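Local atomic coordinates of DUF3829 domain-containing protein (Bacteroides thetaiotaomicron, PDB entry 3RH3), a protein that is of unknown function but is all-helical, pairs a DUF6845 domain with a DUF3829-like C-terminal domain, and is probably made as a lipoprotein. Residues D37-L42 with G243-K248; R240-G243 with K248-Q251; E131-K136 with Y181-A186. One frame throughout, in Å; residues are numbered along the deposited sequence.

Contact 1. Residues D37-L42 with G243-K248; sequences DINAVL and GAYSDK. With EDO (1,2-ethanediol), chain D.
The amide nitrogen of Asn39 lies against both the hydroxyl oxygen and the ring carbon CZ of Tyr245, while its clear hydrogen bond goes to the backbone oxygen of Ser182. This is a helix-to-loop contact in an all-helical fold. Asn39 lies on helix 35-46, and Tyr245 lies in the loop that leads into helix 247-257. Asn39 ND2 is 3.2 Å from Tyr245 OH. It is also 3.4 Å from Tyr245 CZ. The two side chains come from opposite directions, and the amide plane is turned 61° from the ring plane. The approach to the ring is oblique. Ser182 belongs to the loop after helix 161-181. Its bond holds the amide of this buried residue beside the tyrosine. With CG anti to the backbone N (chi1 166°), the Tyr245 ring extends from the loop toward helix 35-46, which brings its OH to Asn39. Tyr245 OH donates to Asp247 OD1 at 2.7 Å, which helps to hold the hydroxyl in place. Asp247 comes no nearer to residues 37-42 than 4.4 Å, from its OD1 to Asn39 CB. Between Tyr245 and Asp247, Ser246 is the N-cap of helix 247-257. Its OG caps the backbone N of Glu249, and its own backbone N bonds to Tyr181 OH. Lys184 touches Asn39, Tyr245 and Asp247, and so lines the same junction. An ethanediol, probably from the crystallisation liquor, lies beside Tyr245. Its C2 is at the ring edge, 3.6 Å from Tyr245 CD2. Its O2 donates to Tyr245 O at 3.0 Å. The hydroxyl of Tyr245 meets Asp247 OD1 from above the carboxylate plane, 47° out of it.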
ATOM      1  N   ASP A  37       3.818 -12.366  -2.161  1.00 52.22           N
ATOM      2  CA  ASP A  37       3.150 -13.640  -2.456  1.00 53.51           C
ATOM      3  C   ASP A  37       2.751 -13.711  -3.931  1.00 55.02           C
ATOM      4  O   ASP A  37       2.972 -14.737  -4.576  1.00 55.69           O
ATOM      5  CB  ASP A  37       1.913 -13.854  -1.550  1.00 56.39           C
ATOM      6  CG  ASP A  37       2.235 -13.947  -0.065  1.00 75.31           C
ATOM      7  OD1 ASP A  37       3.224 -14.639   0.291  1.00 78.63           O
ATOM      8  OD2 ASP A  37       1.487 -13.351   0.744  1.00 80.51           O
ATOM      9  N   ILE A  38       2.173 -12.621  -4.462  1.00 47.87           N
ATOM     10  CA  ILE A  38       1.745 -12.540  -5.857  1.00 46.61           C
ATOM     11  C   ILE A  38       2.972 -12.633  -6.802  1.00 48.73           C
ATOM     12  O   ILE A  38       2.951 -13.417  -7.755  1.00 49.51           O
ATOM     13  CB  ILE A  38       0.910 -11.243  -6.085  1.00 47.89           C
ATOM     14  CG1 ILE A  38      -0.413 -11.242  -5.263  1.00 47.75           C
ATOM     15  CG2 ILE A  38       0.659 -10.964  -7.566  1.00 47.78           C
ATOM     16  CD1 ILE A  38      -1.390 -12.485  -5.447  1.00 52.09           C
ATOM     17  N   ASN A  39       4.040 -11.874  -6.512  1.00 42.66           N
ATOM     18  CA  ASN A  39       5.248 -11.841  -7.343  1.00 41.90           C
ATOM     19  C   ASN A  39       6.007 -13.167  -7.293  1.00 49.35           C
ATOM     20  O   ASN A  39       6.569 -13.549  -8.321  1.00 51.05           O
ATOM     21  CB  ASN A  39       6.139 -10.671  -6.962  1.00 37.14           C
ATOM     22  CG  ASN A  39       5.511  -9.315  -7.239  1.00 51.40           C
ATOM     23  OD1 ASN A  39       4.537  -9.178  -8.002  1.00 45.59           O
ATOM     24  ND2 ASN A  39       6.043  -8.278  -6.611  1.00 41.65           N
ATOM     25  N   ALA A  40       5.965 -13.902  -6.146  1.00 46.34           N
ATOM     26  CA  ALA A  40       6.593 -15.230  -6.010  1.00 48.37           C
ATOM     27  C   ALA A  40       5.920 -16.238  -6.950  1.00 54.85           C
ATOM     28  O   ALA A  40       6.592 -17.048  -7.591  1.00 56.89           O
ATOM     29  CB  ALA A  40       6.500 -15.721  -4.573  1.00 49.09           C
ATOM     30  N   VAL A  41       4.587 -16.153  -7.046  1.00 50.80           N
ATOM     31  CA  VAL A  41       3.774 -17.001  -7.906  1.00 51.37           C
ATOM     32  C   VAL A  41       4.109 -16.678  -9.374  1.00 55.19           C
ATOM     33  O   VAL A  41       4.350 -17.604 -10.150  1.00 55.87           O
ATOM     34  CB  VAL A  41       2.269 -16.845  -7.570  1.00 53.75           C
ATOM     35  CG1 VAL A  41       1.386 -17.421  -8.670  1.00 54.58           C
ATOM     36  CG2 VAL A  41       1.949 -17.495  -6.227  1.00 53.43           C
ATOM     37  N   LEU A  42       4.164 -15.376  -9.739  1.00 50.89           N
ATOM     38  CA  LEU A  42       4.529 -14.926 -11.096  1.00 51.09           C
ATOM     39  C   LEU A  42       5.930 -15.415 -11.450  1.00 56.63           C
ATOM     40  O   LEU A  42       6.152 -15.874 -12.575  1.00 56.25           O
ATOM     41  CB  LEU A  42       4.458 -13.388 -11.240  1.00 49.24           C
ATOM     42  CG  LEU A  42       3.067 -12.749 -11.271  1.00 52.18           C
ATOM     43  CD1 LEU A  42       3.169 -11.227 -11.186  1.00 50.06           C
ATOM     44  CD2 LEU A  42       2.275 -13.181 -12.513  1.00 53.14           C
ATOM     45  N   GLY A 243      13.837   1.084 -14.707  1.00 39.84           N
ATOM     46  CA  GLY A 243      12.681   0.966 -15.586  1.00 40.49           C
ATOM     47  C   GLY A 243      11.912  -0.329 -15.443  1.00 44.10           C
ATOM     48  O   GLY A 243      10.985  -0.580 -16.215  1.00 44.19           O
ATOM     49  N   ALA A 244      12.285  -1.158 -14.456  1.00 39.71           N
ATOM     50  CA  ALA A 244      11.610  -2.430 -14.227  1.00 39.74           C
ATOM     51  C   ALA A 244      11.739  -2.874 -12.785  1.00 42.55           C
ATOM     52  O   ALA A 244      12.725  -2.554 -12.120  1.00 41.87           O
ATOM     53  CB  ALA A 244      12.169  -3.499 -15.151  1.00 41.28           C
ATOM     54  N   TYR A 245      10.735  -3.621 -12.310  1.00 37.84           N
ATOM     55  CA  TYR A 245      10.705  -4.204 -10.984  1.00 35.32           C
ATOM     56  C   TYR A 245      11.824  -5.219 -10.842  1.00 40.18           C
ATOM     57  O   TYR A 245      12.062  -6.033 -11.746  1.00 40.72           O
ATOM     58  CB  TYR A 245       9.348  -4.880 -10.749  1.00 35.83           C
ATOM     59  CG  TYR A 245       9.317  -5.813  -9.550  1.00 34.84           C
ATOM     60  CD1 TYR A 245       8.980  -5.342  -8.284  1.00 33.66           C
ATOM     61  CD2 TYR A 245       9.635  -7.166  -9.683  1.00 35.93           C
ATOM     62  CE1 TYR A 245       8.926  -6.202  -7.186  1.00 34.05           C
ATOM     63  CE2 TYR A 245       9.590  -8.031  -8.593  1.00 36.33           C
ATOM     64  CZ  TYR A 245       9.250  -7.540  -7.343  1.00 40.13           C
ATOM     65  OH  TYR A 245       9.215  -8.379  -6.263  1.00 41.70           O
ATOM     66  N   SER A 246      12.486  -5.187  -9.693  1.00 36.45           N
ATOM     67  CA  SER A 246      13.552  -6.110  -9.340  1.00 37.05           C
ATOM     68  C   SER A 246      13.169  -6.788  -8.033  1.00 40.98           C
ATOM     69  O   SER A 246      12.828  -6.086  -7.077  1.00 36.83           O
ATOM     70  CB  SER A 246      14.865  -5.341  -9.205  1.00 39.55           C
ATOM     71  OG  SER A 246      15.851  -6.089  -8.522  1.00 50.93           O
ATOM     72  N   ASP A 247      13.229  -8.145  -7.959  1.00 40.96           N
ATOM     73  CA  ASP A 247      12.922  -8.821  -6.682  1.00 42.00           C
ATOM     74  C   ASP A 247      13.948  -8.400  -5.612  1.00 45.76           C
ATOM     75  O   ASP A 247      13.563  -8.152  -4.466  1.00 44.96           O
ATOM     76  CB  ASP A 247      12.874 -10.351  -6.833  1.00 46.52           C
ATOM     77  CG  ASP A 247      11.543 -10.876  -7.354  1.00 69.72           C
ATOM     78  OD1 ASP A 247      10.508 -10.666  -6.671  1.00 70.53           O
ATOM     79  OD2 ASP A 247      11.537 -11.529  -8.428  1.00 80.78           O
ATOM     80  N   LYS A 248      15.231  -8.237  -6.025  1.00 42.88           N
ATOM     81  CA  LYS A 248      16.346  -7.840  -5.163  1.00 43.12           C
ATOM     82  C   LYS A 248      16.109  -6.433  -4.562  1.00 45.70           C
ATOM     83  O   LYS A 248      16.342  -6.239  -3.366  1.00 44.83           O
ATOM     84  CB  LYS A 248      17.677  -7.891  -5.930  1.00 46.04           C
ATOM     85  CG  LYS A 248      18.906  -7.729  -5.035  1.00 59.69           C
ATOM     86  CD  LYS A 248      20.206  -8.102  -5.744  1.00 69.35           C
TER
HETATM   87  C1  EDO D 294      10.219  -9.446 -14.049  1.00 49.92           C
HETATM   88  O1  EDO D 294       8.925  -9.767 -14.589  1.00 54.04           O
HETATM   89  C2  EDO D 294      10.146  -8.336 -12.997  1.00 47.79           C
HETATM   90  O2  EDO D 294       9.788  -7.023 -13.496  1.00 41.96           O

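Contact 2. Residues R240-G243 with K248-Q251; sequences RSKG and KEYQ
Lys242 and Glu249 form a salt bridge across the tight connection between helix 216-240 and helix 247-257. Lys242 NZ donates to Glu249 OE2 at 2.8 Å. The acceptor uses its anti lone pair, the one pointing away from OE1. The two side chains cross at about a right angle, and the lysine meets the carboxylate with its end. Lys242 CE follows at 3.6 Å from Glu249 OE2. The glutamate chain is bent at its second torsion (chi2 -87°), which turns the carboxylate toward the loop. The bends of the lysine chain at chi2 and chi4 bring NZ round to the glutamate.

Glu249 OE2 has a second cationic partner, Lys238 NZ, on helix 216-240. One carboxylate oxygen thus serves two ammonium groups. Tyr181 packs on the glutamate side chain, which is buried, while Lys242 is exposed.

The loop also makes one backbone bond of its own. Residues Arg240 to Gly243 make a type I beta turn, with Gly243 N bonded to Arg240 O at 3.1 Å. Gly243 then leaves helical geometry with a positive phi. Ser241 OG pairs with Gln237 O. The guanidinium of Arg240 is used in a salt bridge from NH2 to Asp193.

Two ammonium groups on a single oxygen would probably stabilise the ionised form of this buried carboxylate, and they join its helix to both the preceding helix and the turn.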
ATOM      1  N   ARG A 240      13.666   2.720  -9.252  1.00 35.19           N
ATOM      2  CA  ARG A 240      12.746   3.156 -10.295  1.00 35.85           C
ATOM      3  C   ARG A 240      13.493   3.512 -11.635  1.00 40.81           C
ATOM      4  O   ARG A 240      12.938   3.314 -12.733  1.00 40.05           O
ATOM      5  CB  ARG A 240      11.908   4.354  -9.751  1.00 36.07           C
ATOM      6  CG  ARG A 240      11.745   5.576 -10.689  1.00 47.25           C
ATOM      7  CD  ARG A 240      10.525   5.353 -11.478  1.00 50.61           C
ATOM      8  NE  ARG A 240      10.204   6.370 -12.474  1.00 49.08           N
ATOM      9  CZ  ARG A 240      10.347   6.205 -13.780  1.00 52.99           C
ATOM     10  NH1 ARG A 240      11.008   5.152 -14.259  1.00 42.27           N
ATOM     11  NH2 ARG A 240       9.838   7.095 -14.624  1.00 37.54           N
ATOM     12  N   SER A 241      14.733   4.018 -11.535  1.00 37.85           N
ATOM     13  CA  SER A 241      15.530   4.388 -12.711  1.00 39.12           C
ATOM     14  C   SER A 241      15.868   3.199 -13.612  1.00 43.06           C
ATOM     15  O   SER A 241      16.226   3.399 -14.767  1.00 43.16           O
ATOM     16  CB  SER A 241      16.825   5.059 -12.270  1.00 46.19           C
ATOM     17  OG  SER A 241      16.535   6.427 -12.036  1.00 63.88           O
ATOM     18  N   LYS A 242      15.745   1.963 -13.091  1.00 38.86           N
ATOM     19  CA  LYS A 242      16.082   0.750 -13.845  1.00 39.16           C
ATOM     20  C   LYS A 242      14.995   0.432 -14.865  1.00 43.41           C
ATOM     21  O   LYS A 242      15.210  -0.398 -15.743  1.00 43.41           O
ATOM     22  CB  LYS A 242      16.326  -0.434 -12.898  1.00 41.91           C
ATOM     23  CG  LYS A 242      17.282  -0.099 -11.745  1.00 52.79           C
ATOM     24  CD  LYS A 242      18.651  -0.707 -11.912  1.00 67.29           C
ATOM     25  CE  LYS A 242      19.355  -0.891 -10.580  1.00 71.76           C
ATOM     26  NZ  LYS A 242      18.761  -2.003  -9.780  1.00 65.36           N
ATOM     27  N   GLY A 243      13.837   1.084 -14.707  1.00 39.84           N
ATOM     28  CA  GLY A 243      12.681   0.966 -15.586  1.00 40.49           C
ATOM     29  C   GLY A 243      11.912  -0.329 -15.443  1.00 44.10           C
ATOM     30  O   GLY A 243      10.985  -0.580 -16.215  1.00 44.19           O
ATOM     31  N   LYS A 248      15.231  -8.237  -6.025  1.00 42.88           N
ATOM     32  CA  LYS A 248      16.346  -7.840  -5.163  1.00 43.12           C
ATOM     33  C   LYS A 248      16.109  -6.433  -4.562  1.00 45.70           C
ATOM     34  O   LYS A 248      16.342  -6.239  -3.366  1.00 44.83           O
ATOM     35  CB  LYS A 248      17.677  -7.891  -5.930  1.00 46.04           C
ATOM     36  CG  LYS A 248      18.906  -7.729  -5.035  1.00 59.69           C
ATOM     37  CD  LYS A 248      20.206  -8.102  -5.744  1.00 69.35           C
ATOM     38  N   GLU A 249      15.648  -5.473  -5.383  1.00 39.54           N
ATOM     39  CA  GLU A 249      15.391  -4.097  -4.933  1.00 37.71           C
ATOM     40  C   GLU A 249      14.192  -4.050  -4.016  1.00 39.55           C
ATOM     41  O   GLU A 249      14.227  -3.366  -3.000  1.00 40.06           O
ATOM     42  CB  GLU A 249      15.179  -3.149  -6.133  1.00 38.98           C
ATOM     43  CG  GLU A 249      16.450  -2.861  -6.923  1.00 49.84           C
ATOM     44  CD  GLU A 249      17.290  -1.704  -6.418  1.00 76.42           C
ATOM     45  OE1 GLU A 249      17.081  -1.262  -5.263  1.00 67.03           O
ATOM     46  OE2 GLU A 249      18.151  -1.225  -7.190  1.00 81.07           O
ATOM     47  N   TYR A 250      13.139  -4.775  -4.364  1.00 36.77           N
ATOM     48  CA  TYR A 250      11.905  -4.806  -3.590  1.00 36.60           C
ATOM     49  C   TYR A 250      12.128  -5.451  -2.215  1.00 39.91           C
ATOM     50  O   TYR A 250      11.693  -4.890  -1.210  1.00 37.73           O
ATOM     51  CB  TYR A 250      10.789  -5.515  -4.357  1.00 39.15           C
ATOM     52  CG  TYR A 250       9.452  -5.400  -3.669  1.00 43.30           C
ATOM     53  CD1 TYR A 250       8.890  -4.152  -3.399  1.00 45.49           C
ATOM     54  CD2 TYR A 250       8.786  -6.529  -3.208  1.00 45.25           C
ATOM     55  CE1 TYR A 250       7.693  -4.034  -2.697  1.00 47.33           C
ATOM     56  CE2 TYR A 250       7.577  -6.424  -2.520  1.00 46.45           C
ATOM     57  CZ  TYR A 250       7.037  -5.171  -2.263  1.00 54.50           C
ATOM     58  OH  TYR A 250       5.839  -5.042  -1.603  1.00 57.48           O
ATOM     59  N   GLN A 251      12.809  -6.597  -2.174  1.00 37.68           N
ATOM     60  CA  GLN A 251      13.116  -7.271  -0.916  1.00 39.38           C
ATOM     61  C   GLN A 251      13.957  -6.347  -0.014  1.00 42.65           C
ATOM     62  O   GLN A 251      13.569  -6.127   1.124  1.00 43.31           O
ATOM     63  CB  GLN A 251      13.821  -8.625  -1.149  1.00 41.90           C
ATOM     64  CG  GLN A 251      12.846  -9.779  -1.402  1.00 69.54           C
ATOM     65  CD  GLN A 251      11.787  -9.917  -0.324  1.00102.01           C
ATOM     66  OE1 GLN A 251      10.587  -9.748  -0.579  1.00 99.94           O
ATOM     67  NE2 GLN A 251      12.210 -10.167   0.914  1.00 97.77           N
TER

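Contact 3. Residues E131-K136 with Y181-A186; sequences ELSEYK and YSRKHA. With EDO (1,2-ethanediol), chain E; EDO (1,2-ethanediol), chain D.
Arg183 reaches from its loop to the side of helix 115-154, where it meets Ser133 and Glu134. Its chain is extended from CG to NE, which sets NE at Ser133 and NH1 near Glu134. Arg183 NE donates to Ser133 OG at 3.0 Å. The bond is bent, with an N-H...O angle of 138°, and the hydroxyl lies 27° out of the guanidinium plane, near its edge. With OG anti to the backbone N (chi1 -170°), Ser133 turns its hydroxyl toward the arginine. It also bonds to Asn179 OD1, so two partners hold it.

Glu134 crosses the arginine at about a right angle, with the carboxylate plane turned steeply from the guanidinium. Their ion pair is long, 3.8 Å from Glu134 OE2 to Arg183 NH1. The aliphatic part packs as closely, with Glu134 CG 3.7 Å from Arg183 NH1. Arg183 is the centre of an inverse gamma turn and starts the type II turn that ends at Ala186.

The contact is buried. It joins helix 115-154 to the loop between helices 161-181 and 189-207. Leu132 packs on helix 79-111, and Tyr181 and Ser182 touch helix 247-257.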
ATOM      1  N   GLU A 131      -4.162  -5.517 -11.667  1.00 43.26           N
ATOM      2  CA  GLU A 131      -5.557  -5.270 -11.256  1.00 42.98           C
ATOM      3  C   GLU A 131      -5.697  -5.405  -9.733  1.00 44.24           C
ATOM      4  O   GLU A 131      -6.236  -4.501  -9.093  1.00 42.15           O
ATOM      5  CB  GLU A 131      -6.519  -6.227 -11.971  1.00 45.67           C
ATOM      6  CG  GLU A 131      -6.714  -5.906 -13.442  1.00 54.19           C
ATOM      7  CD  GLU A 131      -7.915  -6.569 -14.087  1.00 84.72           C
ATOM      8  OE1 GLU A 131      -9.058  -6.274 -13.667  1.00 97.15           O
ATOM      9  OE2 GLU A 131      -7.717  -7.351 -15.044  1.00 76.72           O
ATOM     10  N   LEU A 132      -5.115  -6.474  -9.153  1.00 40.91           N
ATOM     11  CA  LEU A 132      -5.136  -6.716  -7.703  1.00 41.36           C
ATOM     12  C   LEU A 132      -4.450  -5.568  -6.936  1.00 44.44           C
ATOM     13  O   LEU A 132      -4.951  -5.122  -5.896  1.00 44.39           O
ATOM     14  CB  LEU A 132      -4.461  -8.058  -7.396  1.00 42.55           C
ATOM     15  CG  LEU A 132      -4.576  -8.589  -5.970  1.00 49.18           C
ATOM     16  CD1 LEU A 132      -5.986  -9.049  -5.664  1.00 50.64           C
ATOM     17  CD2 LEU A 132      -3.740  -9.802  -5.813  1.00 53.72           C
ATOM     18  N   SER A 133      -3.318  -5.094  -7.472  1.00 38.72           N
ATOM     19  CA  SER A 133      -2.542  -4.006  -6.914  1.00 36.32           C
ATOM     20  C   SER A 133      -3.320  -2.684  -6.983  1.00 39.45           C
ATOM     21  O   SER A 133      -3.305  -1.928  -6.016  1.00 37.42           O
ATOM     22  CB  SER A 133      -1.202  -3.900  -7.636  1.00 36.96           C
ATOM     23  OG  SER A 133      -0.375  -2.994  -6.935  1.00 40.87           O
ATOM     24  N   GLU A 134      -4.005  -2.422  -8.117  1.00 36.99           N
ATOM     25  CA  GLU A 134      -4.829  -1.238  -8.333  1.00 37.08           C
ATOM     26  C   GLU A 134      -6.010  -1.206  -7.365  1.00 39.23           C
ATOM     27  O   GLU A 134      -6.255  -0.156  -6.775  1.00 38.41           O
ATOM     28  CB  GLU A 134      -5.320  -1.151  -9.800  1.00 39.87           C
ATOM     29  CG  GLU A 134      -4.223  -0.664 -10.737  1.00 54.93           C
ATOM     30  CD  GLU A 134      -4.436  -0.729 -12.243  1.00 85.11           C
ATOM     31  OE1 GLU A 134      -5.261  -1.549 -12.713  1.00 64.93           O
ATOM     32  OE2 GLU A 134      -3.719   0.011 -12.958  1.00 88.12           O
ATOM     33  N   TYR A 135      -6.723  -2.335  -7.174  1.00 34.83           N
ATOM     34  CA  TYR A 135      -7.855  -2.416  -6.246  1.00 35.58           C
ATOM     35  C   TYR A 135      -7.422  -2.055  -4.817  1.00 40.74           C
ATOM     36  O   TYR A 135      -8.094  -1.252  -4.152  1.00 40.72           O
ATOM     37  CB  TYR A 135      -8.518  -3.792  -6.282  1.00 37.62           C
ATOM     38  CG  TYR A 135      -9.450  -3.967  -7.457  1.00 40.44           C
ATOM     39  CD1 TYR A 135     -10.494  -3.074  -7.685  1.00 41.93           C
ATOM     40  CD2 TYR A 135      -9.335  -5.066  -8.302  1.00 42.54           C
ATOM     41  CE1 TYR A 135     -11.371  -3.243  -8.756  1.00 42.35           C
ATOM     42  CE2 TYR A 135     -10.213  -5.254  -9.367  1.00 44.22           C
ATOM     43  CZ  TYR A 135     -11.223  -4.334  -9.600  1.00 52.10           C
ATOM     44  OH  TYR A 135     -12.082  -4.540 -10.658  1.00 55.58           O
ATOM     45  N   LYS A 136      -6.277  -2.627  -4.386  1.00 35.74           N
ATOM     46  CA  LYS A 136      -5.692  -2.367  -3.088  0.67 34.44           C
ATOM     47  C   LYS A 136      -5.377  -0.869  -2.963  1.00 39.59           C
ATOM     48  O   LYS A 136      -5.695  -0.262  -1.937  1.00 39.60           O
ATOM     49  CB  LYS A 136      -4.439  -3.237  -2.905  0.67 35.76           C
ATOM     50  CG  LYS A 136      -3.836  -3.179  -1.505  0.67 43.98           C
ATOM     51  CD  LYS A 136      -2.729  -4.217  -1.285  0.67 45.82           C
ATOM     52  CE  LYS A 136      -1.489  -3.970  -2.099  0.67 38.61           C
ATOM     53  NZ  LYS A 136      -0.345  -4.827  -1.677  0.67 45.77           N
ATOM     54  N   TYR A 181       5.616   0.346  -7.214  1.00 31.62           N
ATOM     55  CA  TYR A 181       6.861  -0.283  -7.583  1.00 30.76           C
ATOM     56  C   TYR A 181       6.714  -1.818  -7.648  1.00 33.78           C
ATOM     57  O   TYR A 181       7.228  -2.425  -8.593  1.00 33.71           O
ATOM     58  CB  TYR A 181       7.978   0.109  -6.610  1.00 31.26           C
ATOM     59  CG  TYR A 181       9.282  -0.559  -6.971  1.00 32.36           C
ATOM     60  CD1 TYR A 181      10.072  -0.073  -8.016  1.00 32.54           C
ATOM     61  CD2 TYR A 181       9.682  -1.737  -6.342  1.00 33.36           C
ATOM     62  CE1 TYR A 181      11.188  -0.769  -8.456  1.00 31.67           C
ATOM     63  CE2 TYR A 181      10.835  -2.408  -6.736  1.00 34.36           C
ATOM     64  CZ  TYR A 181      11.602  -1.905  -7.776  1.00 34.63           C
ATOM     65  OH  TYR A 181      12.703  -2.605  -8.199  1.00 33.65           O
ATOM     66  N   SER A 182       6.027  -2.424  -6.657  1.00 31.70           N
ATOM     67  CA  SER A 182       5.846  -3.872  -6.457  1.00 34.51           C
ATOM     68  C   SER A 182       5.197  -4.651  -7.632  1.00 40.20           C
ATOM     69  O   SER A 182       4.994  -5.850  -7.513  1.00 42.38           O
ATOM     70  CB  SER A 182       4.994  -4.105  -5.209  1.00 39.42           C
ATOM     71  OG  SER A 182       3.588  -4.054  -5.431  1.00 50.84           O
ATOM     72  N   ARG A 183       4.815  -3.985  -8.703  1.00 37.55           N
ATOM     73  CA  ARG A 183       4.123  -4.600  -9.821  1.00 37.99           C
ATOM     74  C   ARG A 183       5.126  -5.220 -10.778  1.00 42.66           C
ATOM     75  O   ARG A 183       5.601  -4.578 -11.719  1.00 44.26           O
ATOM     76  CB  ARG A 183       3.223  -3.573 -10.530  1.00 38.95           C
ATOM     77  CG  ARG A 183       2.176  -2.988  -9.613  1.00 40.04           C
ATOM     78  CD  ARG A 183       1.471  -1.807 -10.208  1.00 43.52           C
ATOM     79  NE  ARG A 183       0.528  -1.302  -9.221  1.00 38.51           N
ATOM     80  CZ  ARG A 183      -0.450  -0.445  -9.460  1.00 53.04           C
ATOM     81  NH1 ARG A 183      -0.634   0.039 -10.684  1.00 55.11           N
ATOM     82  NH2 ARG A 183      -1.265  -0.073  -8.483  1.00 39.16           N
ATOM     83  N   LYS A 184       5.474  -6.467 -10.496  1.00 37.93           N
ATOM     84  CA  LYS A 184       6.372  -7.280 -11.297  1.00 38.31           C
ATOM     85  C   LYS A 184       5.839  -7.333 -12.727  1.00 44.27           C
ATOM     86  O   LYS A 184       4.646  -7.526 -12.927  1.00 43.52           O
ATOM     87  CB  LYS A 184       6.470  -8.666 -10.661  1.00 40.40           C
ATOM     88  CG  LYS A 184       7.294  -9.677 -11.396  1.00 45.48           C
ATOM     89  CD  LYS A 184       7.572 -10.855 -10.480  1.00 51.81           C
ATOM     90  CE  LYS A 184       7.998 -12.059 -11.275  1.00 61.01           C
ATOM     91  NZ  LYS A 184       9.330 -11.868 -11.893  1.00 62.90           N
ATOM     92  N   HIS A 185       6.723  -7.056 -13.709  1.00 43.93           N
ATOM     93  CA  HIS A 185       6.438  -6.994 -15.147  1.00 45.31           C
ATOM     94  C   HIS A 185       5.670  -5.714 -15.542  1.00 47.45           C
ATOM     95  O   HIS A 185       5.300  -5.570 -16.711  1.00 49.22           O
ATOM     96  CB  HIS A 185       5.674  -8.233 -15.613  1.00 48.34           C
ATOM     97  CG  HIS A 185       5.940  -8.617 -17.030  1.00 54.06           C
ATOM     98  ND1 HIS A 185       7.113  -9.243 -17.398  1.00 57.58           N
ATOM     99  CD2 HIS A 185       5.143  -8.500 -18.119  1.00 57.13           C
ATOM    100  CE1 HIS A 185       7.002  -9.475 -18.699  1.00 58.73           C
ATOM    101  NE2 HIS A 185       5.829  -9.051 -19.175  1.00 58.70           N
ATOM    102  N   ALA A 186       5.471  -4.760 -14.600  1.00 40.15           N
ATOM    103  CA  ALA A 186       4.681  -3.564 -14.894  1.00 38.55           C
ATOM    104  C   ALA A 186       4.929  -2.417 -13.906  1.00 41.36           C
ATOM    105  O   ALA A 186       4.002  -1.690 -13.570  1.00 41.68           O
ATOM    106  CB  ALA A 186       3.196  -3.927 -14.889  1.00 38.95           C
TER
HETATM  107  C1  EDO E 295      -0.111  -7.631  -5.814  1.00 57.77           C
HETATM  108  O1  EDO E 295      -0.545  -7.731  -7.180  1.00 54.31           O
HETATM  109  C2  EDO E 295      -0.913  -6.601  -5.022  1.00 57.01           C
HETATM  110  O2  EDO E 295      -0.063  -5.492  -4.685  1.00 61.50           O
HETATM  111  C1  EDO D 294      10.219  -9.446 -14.049  1.00 49.92           C
HETATM  112  O1  EDO D 294       8.925  -9.767 -14.589  1.00 54.04           O
HETATM  113  C2  EDO D 294      10.146  -8.336 -12.997  1.00 47.79           C
HETATM  114  O2  EDO D 294       9.788  -7.023 -13.496  1.00 41.96           O

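How the contacts relate
From the N terminus, the chain passes helix 10-32 and reaches helix 35-46, where contact 1 begins. It closes the longest loop, bringing residues 37-42 to residues 243-248 near the C-terminal end. Contact 3 lies wholly within that loop and closes a shorter one, from helix 115-154 over the next helix to residues 181-186. Contact 2 follows contact 3 in series. It closes only a tight turn into helix 247-257 and shares Gly243 and Lys248 with contact 1. Contacts 1 and 3 each join the DUF6845 range to the DUF3829-like C-terminal range, while contact 2 stays within the latter. The 181-186 segment touches both other contacts, Tyr245 packs on Tyr250, and one ethanediol meets contacts 1 and 3.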